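Local coordinates for actin-binding protein (Saccharomyces cerevisiae, PDB 1HQZ), which binds actin filaments and recruits the Arp2/3 complex to their sides, here represented by its N-terminal cofilin-homology (ADF-H) domain, at residues A[31-36]-A[109-114]; A[68-73]-A[79-84]. All blocks are in the same frame, centred on the assembly; numbering follows the deposited sequence.

Interaction 1. Residues A[31-36]-A[109-114]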
loop_
_atom_site.group_PDB
_atom_site.type_symbol
_atom_site.label_atom_id
_atom_site.label_comp_id
_atom_site.label_asym_id
_atom_site.label_seq_id
_atom_site.Cartn_x
_atom_site.Cartn_y
_atom_site.Cartn_z
ATOM N N THR A 31 11.200 -3.662 -0.548
ATOM C CA THR A 31 10.466 -3.460 -1.796
ATOM C C THR A 31 8.981 -3.226 -1.553
ATOM O O THR A 31 8.212 -3.037 -2.489
ATOM C CB THR A 31 10.612 -4.664 -2.726
ATOM O OG1 THR A 31 10.038 -5.819 -2.103
ATOM C CG2 THR A 31 12.075 -4.922 -3.018
ATOM N N TRP A 32 8.568 -3.274 -0.296
ATOM C CA TRP A 32 7.176 -3.021 0.023
ATOM C C TRP A 32 7.038 -2.408 1.404
ATOM O O TRP A 32 7.933 -2.522 2.247
ATOM C CB TRP A 32 6.325 -4.294 -0.095
ATOM C CG TRP A 32 6.686 -5.426 0.818
ATOM C CD1 TRP A 32 7.400 -6.544 0.498
ATOM C CD2 TRP A 32 6.251 -5.601 2.170
ATOM N NE1 TRP A 32 7.424 -7.413 1.559
ATOM C CE2 TRP A 32 6.727 -6.860 2.600
ATOM C CE3 TRP A 32 5.502 -4.815 3.059
ATOM C CZ2 TRP A 32 6.478 -7.357 3.886
ATOM C CZ3 TRP A 32 5.253 -5.303 4.329
ATOM C CH2 TRP A 32 5.740 -6.570 4.732
ATOM N N LEU A 33 5.905 -1.754 1.622
ATOM C CA LEU A 33 5.609 -1.062 2.872
ATOM C C LEU A 33 4.109 -1.056 3.126
ATOM O O LEU A 33 3.316 -0.947 2.191
ATOM C CB LEU A 33 6.072 0.405 2.774
ATOM C CG LEU A 33 5.375 1.442 3.679
ATOM C CD1 LEU A 33 5.823 1.257 5.130
ATOM C CD2 LEU A 33 5.721 2.864 3.191
ATOM N N ILE A 34 3.728 -1.176 4.391
ATOM C CA ILE A 34 2.326 -1.108 4.766
ATOM C C ILE A 34 2.247 -0.064 5.869
ATOM O O ILE A 34 2.980 -0.154 6.864
ATOM C CB ILE A 34 1.789 -2.441 5.349
ATOM C CG1 ILE A 34 1.681 -3.498 4.238
ATOM C CG2 ILE A 34 0.420 -2.203 6.005
ATOM C CD1 ILE A 34 1.078 -4.838 4.700
ATOM N N ILE A 35 1.403 0.945 5.686
ATOM C CA ILE A 35 1.246 1.951 6.733
ATOM C C ILE A 35 -0.092 1.728 7.427
ATOM O O ILE A 35 -1.113 1.499 6.777
ATOM C CB ILE A 35 1.311 3.401 6.185
ATOM C CG1 ILE A 35 0.173 3.642 5.195
ATOM C CG2 ILE A 35 2.683 3.659 5.564
ATOM C CD1 ILE A 35 0.077 5.071 4.729
ATOM N N SER A 36 -0.077 1.807 8.752
ATOM C CA SER A 36 -1.263 1.578 9.562
ATOM C C SER A 36 -1.400 2.676 10.627
ATOM O O SER A 36 -0.414 3.313 11.012
ATOM C CB SER A 36 -1.149 0.193 10.215
ATOM O OG SER A 36 -2.347 -0.191 10.867
ATOM N N ASN A 109 -1.375 12.259 -3.008
ATOM C CA ASN A 109 -0.389 13.037 -2.268
ATOM C C ASN A 109 0.756 12.296 -1.592
ATOM O O ASN A 109 1.826 12.873 -1.391
ATOM C CB ASN A 109 -1.091 13.879 -1.199
ATOM C CG ASN A 109 -2.353 14.537 -1.713
ATOM O OD1 ASN A 109 -2.330 15.258 -2.705
ATOM N ND2 ASN A 109 -3.463 14.290 -1.034
ATOM N N LEU A 110 0.548 11.035 -1.229
ATOM C CA LEU A 110 1.595 10.295 -0.534
ATOM C C LEU A 110 2.343 9.262 -1.383
ATOM O O LEU A 110 3.536 9.420 -1.653
ATOM C CB LEU A 110 0.996 9.622 0.705
ATOM C CG LEU A 110 1.969 8.929 1.663
ATOM C CD1 LEU A 110 2.904 9.963 2.285
ATOM C CD2 LEU A 110 1.190 8.206 2.759
ATOM N N PHE A 111 1.650 8.201 -1.796
ATOM C CA PHE A 111 2.282 7.157 -2.601
ATOM C C PHE A 111 2.154 7.458 -4.085
ATOM O O PHE A 111 1.631 6.639 -4.843
ATOM C CB PHE A 111 1.648 5.792 -2.305
ATOM C CG PHE A 111 1.890 5.291 -0.903
ATOM C CD1 PHE A 111 1.118 4.257 -0.380
ATOM C CD2 PHE A 111 2.903 5.827 -0.117
ATOM C CE1 PHE A 111 1.358 3.761 0.909
ATOM C CE2 PHE A 111 3.151 5.342 1.169
ATOM C CZ PHE A 111 2.375 4.305 1.683
ATOM N N LYS A 112 2.627 8.628 -4.502
ATOM C CA LYS A 112 2.540 9.017 -5.908
ATOM C C LYS A 112 3.447 8.170 -6.797
ATOM O O LYS A 112 4.476 7.662 -6.347
ATOM C CB LYS A 112 2.923 10.496 -6.086
ATOM C CG LYS A 112 2.015 11.485 -5.374
ATOM C CD LYS A 112 2.488 12.928 -5.576
ATOM C CE LYS A 112 2.282 13.370 -7.019
ATOM N NZ LYS A 112 0.847 13.256 -7.414
ATOM N N GLY A 113 3.053 8.025 -8.059
ATOM C CA GLY A 113 3.853 7.273 -9.014
ATOM C C GLY A 113 3.537 5.795 -9.135
ATOM O O GLY A 113 4.372 5.018 -9.579
ATOM N N TYR A 114 2.330 5.407 -8.752
ATOM C CA TYR A 114 1.920 4.007 -8.817
ATOM C C TYR A 114 1.441 3.638 -10.214
ATOM O O TYR A 114 0.925 4.483 -10.950
ATOM C CB TYR A 114 0.802 3.739 -7.804
ATOM C CG TYR A 114 -0.429 4.588 -8.021
ATOM C CD1 TYR A 114 -1.428 4.191 -8.908
ATOM C CD2 TYR A 114 -0.563 5.821 -7.381
ATOM C CE1 TYR A 114 -2.533 4.999 -9.158
ATOM C CE2 TYR A 114 -1.660 6.644 -7.627
ATOM C CZ TYR A 114 -2.640 6.226 -8.517
ATOM O OH TYR A 114 -3.716 7.046 -8.772
#
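The backbones of Leu33 and Phe111 stay well separated: their CA atoms, the nearest pair across 31-36 and 109-114, are 10.4 Å apart, and no hydrogen bond crosses, so the two segments meet through side chains, not backbone. Leu33 and Ile35, two residues apart on the extended strand, point the same way, toward Leu110 and Phe111 near the C-terminal end of helix 93-110. Phe111 is the centre of an inverse gamma turn. Its CG stands anti to the carbonyl carbon (chi1 -66°), and the ring reaches toward the strand with CZ in front. There Leu33 CD2 meets Phe111 CZ at 3.9 Å, the two side chains crossing at about a right angle. Ile35 comes from the direction opposite to the phenylalanine, and both its CD1 and its CG2 lie 3.9 Å from Phe111 CZ; Ile35 CD1, like Leu33 CD2, approaches the ring obliquely. Ile35 CD1 also meets Leu110 CD2 tip to tip at 3.9 Å. Long, branched aliphatic residues suit the strand because they span the distance, and a flat ring can lie among their methyls without needing a polar partner. Tyr19 of helix 12-24 and Leu68 of strand 65-71 also touch Phe111, while Ile15 packs on Leu110. This is the buried helix-on-sheet core of the ADF-H fold, where the end of helix 93-110 rests against the inner strand 32-37.

Interaction 2. Residues A[68-73]-A[79-84]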
loop_
_atom_site.group_PDB
_atom_site.type_symbol
_atom_site.label_atom_id
_atom_site.label_comp_id
_atom_site.label_asym_id
_atom_site.label_seq_id
_atom_site.Cartn_x
_atom_site.Cartn_y
_atom_site.Cartn_z
ATOM N N LEU A 68 2.293 -0.369 -0.251
ATOM C CA LEU A 68 3.032 0.118 -1.412
ATOM C C LEU A 68 4.073 -0.926 -1.739
ATOM O O LEU A 68 4.810 -1.360 -0.855
ATOM C CB LEU A 68 3.732 1.434 -1.055
ATOM C CG LEU A 68 4.727 2.043 -2.040
ATOM C CD1 LEU A 68 3.985 2.677 -3.195
ATOM C CD2 LEU A 68 5.567 3.093 -1.307
ATOM N N ALA A 69 4.142 -1.348 -2.994
ATOM C CA ALA A 69 5.144 -2.342 -3.337
ATOM C C ALA A 69 5.695 -2.169 -4.734
ATOM O O ALA A 69 4.981 -1.785 -5.664
ATOM C CB ALA A 69 4.574 -3.745 -3.172
ATOM N N ARG A 70 6.981 -2.454 -4.867
ATOM C CA ARG A 70 7.645 -2.364 -6.150
ATOM C C ARG A 70 7.821 -3.805 -6.593
ATOM O O ARG A 70 8.508 -4.586 -5.936
ATOM C CB ARG A 70 8.994 -1.667 -6.012
ATOM C CG ARG A 70 9.717 -1.507 -7.334
ATOM C CD ARG A 70 10.862 -0.522 -7.195
ATOM N NE ARG A 70 11.305 -0.012 -8.487
ATOM C CZ ARG A 70 12.353 -0.481 -9.148
ATOM N NH1 ARG A 70 13.055 -1.465 -8.629
ATOM N NH2 ARG A 70 12.712 0.036 -10.315
ATOM N N VAL A 71 7.191 -4.156 -7.706
ATOM C CA VAL A 71 7.244 -5.527 -8.185
ATOM C C VAL A 71 7.542 -5.673 -9.667
ATOM O O VAL A 71 7.195 -4.813 -10.484
ATOM C CB VAL A 71 5.901 -6.249 -7.924
ATOM C CG1 VAL A 71 6.101 -7.743 -7.991
ATOM C CG2 VAL A 71 5.321 -5.826 -6.576
ATOM N N SER A 72 8.188 -6.786 -9.994
ATOM C CA SER A 72 8.515 -7.123 -11.370
ATOM C C SER A 72 7.870 -8.478 -11.623
ATOM O O SER A 72 8.358 -9.507 -11.158
ATOM C CB SER A 72 10.022 -7.229 -11.572
ATOM O OG SER A 72 10.308 -7.693 -12.879
ATOM N N PRO A 73 6.748 -8.493 -12.355
ATOM C CA PRO A 73 6.067 -9.755 -12.639
ATOM C C PRO A 73 6.978 -10.676 -13.429
ATOM O O PRO A 73 7.807 -10.213 -14.211
ATOM C CB PRO A 73 4.856 -9.311 -13.448
ATOM C CG PRO A 73 5.397 -8.148 -14.211
ATOM C CD PRO A 73 6.168 -7.395 -13.148
ATOM N N GLU A 79 10.050 -3.039 -13.553
ATOM C CA GLU A 79 9.612 -2.943 -12.170
ATOM C C GLU A 79 8.487 -1.927 -12.107
ATOM O O GLU A 79 8.630 -0.807 -12.590
ATOM C CB GLU A 79 10.760 -2.469 -11.285
ATOM C CG GLU A 79 11.936 -3.425 -11.176
ATOM C CD GLU A 79 11.701 -4.525 -10.169
ATOM O OE1 GLU A 79 10.714 -4.435 -9.412
ATOM O OE2 GLU A 79 12.508 -5.474 -10.125
ATOM N N LYS A 80 7.366 -2.316 -11.517
ATOM C CA LYS A 80 6.241 -1.407 -11.408
ATOM C C LYS A 80 5.769 -1.236 -9.972
ATOM O O LYS A 80 6.072 -2.041 -9.094
ATOM C CB LYS A 80 5.105 -1.882 -12.311
ATOM C CG LYS A 80 5.465 -1.775 -13.791
ATOM C CD LYS A 80 4.374 -2.322 -14.674
ATOM C CE LYS A 80 4.793 -2.254 -16.127
ATOM N NZ LYS A 80 3.859 -3.013 -17.001
ATOM N N ILE A 81 5.035 -0.162 -9.740
ATOM C CA ILE A 81 4.556 0.141 -8.407
ATOM C C ILE A 81 3.060 -0.109 -8.247
ATOM O O ILE A 81 2.240 0.319 -9.079
ATOM C CB ILE A 81 4.877 1.622 -8.027
ATOM C CG1 ILE A 81 6.380 1.827 -7.785
ATOM C CG2 ILE A 81 4.204 1.978 -6.726
ATOM C CD1 ILE A 81 7.289 1.339 -8.852
ATOM N N ILE A 82 2.707 -0.812 -7.179
ATOM C CA ILE A 82 1.306 -1.077 -6.901
ATOM C C ILE A 82 0.976 -0.514 -5.517
ATOM O O ILE A 82 1.799 -0.553 -4.602
ATOM C CB ILE A 82 0.985 -2.599 -6.954
ATOM C CG1 ILE A 82 -0.477 -2.832 -6.562
ATOM C CG2 ILE A 82 1.927 -3.376 -6.039
ATOM C CD1 ILE A 82 -0.975 -4.270 -6.752
ATOM N N ILE A 83 -0.202 0.080 -5.383
ATOM C CA ILE A 83 -0.605 0.581 -4.089
ATOM C C ILE A 83 -1.886 -0.155 -3.761
ATOM O O ILE A 83 -2.705 -0.428 -4.645
ATOM C CB ILE A 83 -0.859 2.093 -4.082
ATOM C CG1 ILE A 83 -1.937 2.459 -5.100
ATOM C CG2 ILE A 83 0.431 2.819 -4.378
ATOM C CD1 ILE A 83 -2.423 3.896 -4.963
ATOM N N ILE A 84 -2.043 -0.498 -2.491
ATOM C CA ILE A 84 -3.220 -1.226 -2.060
ATOM C C ILE A 84 -3.978 -0.499 -0.963
ATOM O O ILE A 84 -3.404 -0.111 0.045
ATOM C CB ILE A 84 -2.826 -2.647 -1.573
ATOM C CG1 ILE A 84 -2.383 -3.478 -2.781
ATOM C CG2 ILE A 84 -3.989 -3.311 -0.843
ATOM C CD1 ILE A 84 -1.835 -4.823 -2.434
HETATM O O HOH W 1 11.133 -5.272 -7.025
#
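Arg70 and Glu79 meet through two differently shaped chains: the arginine leaves with CG anti to its backbone N (chi1 -178°) and runs extended to NE, whereas the glutamate bends at chi2 (-82°). The extended arginine brings its guanidinium alongside Glu79, whose CB lies 3.3 Å from the guanidinium plane of Arg70, over its centre, while the bend turns the carboxylate back toward Val71 and Ser72. Arg70 NH1 and Glu79 OE1 form a long salt bridge of 3.9 Å with the oxygen well out of the guanidinium plane, so any hold is probably electrostatic, with no N-H aimed at it. A water donates to both Glu79 OE1 and Arg70 O. A leucine in place of Arg70 would probably leave the Glu79 carboxylate without its opposite charge and its CB without the flat group beside it. Along the hairpin, the antiparallel strands are joined at the hydrogen-bonded pairs Ala69-Ile82 and Val71-Lys80; Lys80 N to Val71 O is 2.7 Å and almost straight. Small Ala69 leaves room for Ile82 CG2, 3.9 Å from its CB, while on the other face Leu68 CD1 touches both Ile81 CG2 (3.6 Å) and Ile83 CG2 (3.7 Å). The chemistry thus changes: apolar branches pack both faces of the buried part, and near the turn a partly exposed ion pair relies on CB packing, charge and a bridging water, without a direct hydrogen bond.

From the N terminus, the chain passes helix 12-24 and enters strand 32-37, the first half of interaction 1. It then runs through strand 43-49 and helix 52-56 to strand 65-71, turns after Pro73, and returns as strand 80-86, closing the short hairpin of interaction 2. Helix 93-110 follows, and only at its end does interaction 1 close, so the hairpin lies wholly within this longer loop. Both contacts share one sheet: probable hydrogen bonds from Leu68 N to Leu33 O and from Arg70 N to Thr31 O join their strands. Interaction 2 pairs strands within the sheet, whereas interaction 1 ties the sheet to a helix end.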